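Local coordinates for protein nuclear hormone receptor FTZ-F1 (Drosophila melanogaster, PDB 2XHS) that probably regulates transcription as a nuclear receptor of the NR5A subfamily, its ligand-binding domain forming a complex with a Fushi tarazu peptide, at residues S12-E17 with Q181-D186. Sequence-based numbering, arbitrary orientation.
Sequences SPMIRE and QAALLD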
# COMPACT_ATOMS: atom_id res chain seq x y z
N SER A 12 5.45 11.46 -18.76
CA SER A 12 6.42 12.31 -18.14
C SER A 12 7.48 11.50 -17.52
O SER A 12 7.30 10.38 -17.20
CB SER A 12 5.78 13.16 -17.07
OG SER A 12 4.52 12.65 -16.76
N PRO A 13 8.62 12.11 -17.38
CA PRO A 13 9.78 11.49 -16.79
C PRO A 13 9.53 11.18 -15.35
O PRO A 13 10.05 10.22 -14.85
CB PRO A 13 10.79 12.59 -16.89
CG PRO A 13 10.43 13.29 -18.03
CD PRO A 13 9.00 13.26 -18.18
N MSE A 14 8.78 12.03 -14.69
CA MSE A 14 8.58 11.89 -13.28
C MSE A 14 7.90 10.61 -13.03
O MSE A 14 8.26 9.86 -12.17
CB MSE A 14 7.65 12.99 -12.82
CG MSE A 14 7.87 13.45 -11.41
SE MSE A 14 6.34 14.34 -10.79
CE MSE A 14 7.11 15.22 -9.32
N ILE A 15 6.87 10.38 -13.80
CA ILE A 15 6.12 9.17 -13.73
C ILE A 15 6.91 7.95 -14.09
O ILE A 15 6.73 6.91 -13.55
CB ILE A 15 4.95 9.24 -14.57
CG1 ILE A 15 3.94 10.15 -13.91
CG2 ILE A 15 4.38 7.91 -14.70
CD1 ILE A 15 2.71 10.26 -14.64
N ARG A 16 7.77 8.09 -15.06
CA ARG A 16 8.56 6.98 -15.44
C ARG A 16 9.40 6.63 -14.28
O ARG A 16 9.63 5.49 -14.00
CB ARG A 16 9.46 7.36 -16.56
CG ARG A 16 8.84 7.42 -17.87
CD ARG A 16 9.88 7.37 -18.94
NE ARG A 16 9.66 8.40 -19.92
CZ ARG A 16 10.42 9.47 -20.03
NH1 ARG A 16 11.48 9.61 -19.27
NH2 ARG A 16 10.15 10.38 -20.92
N GLU A 17 9.91 7.64 -13.61
CA GLU A 17 10.76 7.46 -12.46
C GLU A 17 10.07 6.83 -11.30
O GLU A 17 10.66 6.10 -10.56
CB GLU A 17 11.35 8.78 -12.04
CG GLU A 17 12.18 9.40 -13.11
CD GLU A 17 12.67 10.77 -12.75
OE1 GLU A 17 12.59 11.14 -11.57
OE2 GLU A 17 13.14 11.49 -13.65
N GLN A 181 -0.34 15.35 -8.29
CA GLN A 181 -1.69 15.45 -8.73
C GLN A 181 -1.71 15.90 -10.14
O GLN A 181 -2.45 15.42 -10.96
CB GLN A 181 -2.39 16.51 -7.94
CG GLN A 181 -3.03 16.03 -6.74
CD GLN A 181 -4.14 16.90 -6.32
OE1 GLN A 181 -5.21 16.43 -5.98
NE2 GLN A 181 -3.90 18.18 -6.32
N ALA A 182 -0.89 16.88 -10.40
CA ALA A 182 -0.80 17.43 -11.70
C ALA A 182 -0.26 16.43 -12.67
O ALA A 182 -0.70 16.34 -13.77
CB ALA A 182 0.06 18.56 -11.65
N ALA A 183 0.75 15.70 -12.27
CA ALA A 183 1.31 14.73 -13.15
C ALA A 183 0.29 13.70 -13.46
O ALA A 183 0.22 13.22 -14.56
CB ALA A 183 2.50 14.11 -12.53
N LEU A 184 -0.49 13.32 -12.47
CA LEU A 184 -1.52 12.34 -12.64
C LEU A 184 -2.56 12.84 -13.56
O LEU A 184 -3.07 12.11 -14.35
CB LEU A 184 -2.16 11.97 -11.33
CG LEU A 184 -3.19 10.87 -11.28
CD1 LEU A 184 -2.77 9.69 -12.02
CD2 LEU A 184 -3.34 10.51 -9.88
N LEU A 185 -2.90 14.10 -13.45
CA LEU A 185 -3.88 14.64 -14.32
C LEU A 185 -3.41 14.61 -15.74
O LEU A 185 -4.12 14.28 -16.62
CB LEU A 185 -4.18 16.06 -13.91
CG LEU A 185 -5.12 16.87 -14.76
CD1 LEU A 185 -6.39 16.20 -14.93
CD2 LEU A 185 -5.32 18.09 -14.00
N ASP A 186 -2.17 14.98 -15.97
CA ASP A 186 -1.62 15.01 -17.29
C ASP A 186 -1.64 13.64 -17.89
O ASP A 186 -1.94 13.46 -19.03
CB ASP A 186 -0.19 15.51 -17.14
CG ASP A 186 0.55 15.62 -18.43
OD1 ASP A 186 -0.04 15.91 -19.46
OD2 ASP A 186 1.75 15.43 -18.42
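I15 and M14, at the start of helix 13-20, converge on A183, whose methyl group faces them from the long helix 170-191. The CB of I15 points toward the second helix but stands 5.8 Å from A183 CB, and the reach across is made by the longer branch. CG1 lies anti to the carbonyl carbon (chi1 -74°) and comes within 4.4 Å of A183 CB. From there the chain is fully extended, and CD1 keeps the same 4.4 Å from A183 CB, so that the branch runs alongside the methyl while CD1 also lies 3.9 Å from A183 O. The same side chain also touches C153 of helix 148-159 and Y187 farther along helix 170-191. M14, a selenomethionine, covers the methyl from another side: its chain is extended, and SE lies 4.2 Å from A183 CB, while the side chain also touches N179. The alanine's small side chain thus meets the flank of an isoleucine and the selenium of its neighbour, with loose van der Waals separations. Near the partly exposed margin, S12 at the N-cap position brings OG to 4.3 Å from D186 OD2, too far for a hydrogen bond. No hydrogen bond crosses the interface, which buries a modest 155 Å². L184, whose CB points away from helix 13-20, touches C153 and F199, so helix 170-191 is packed against helices 148-159 and 198-224 as well. Helix 13-20 packed on helices 148-159 and 170-191 is consistent with the three-layered antiparallel alpha-helical sandwich of nuclear receptor ligand-binding domains.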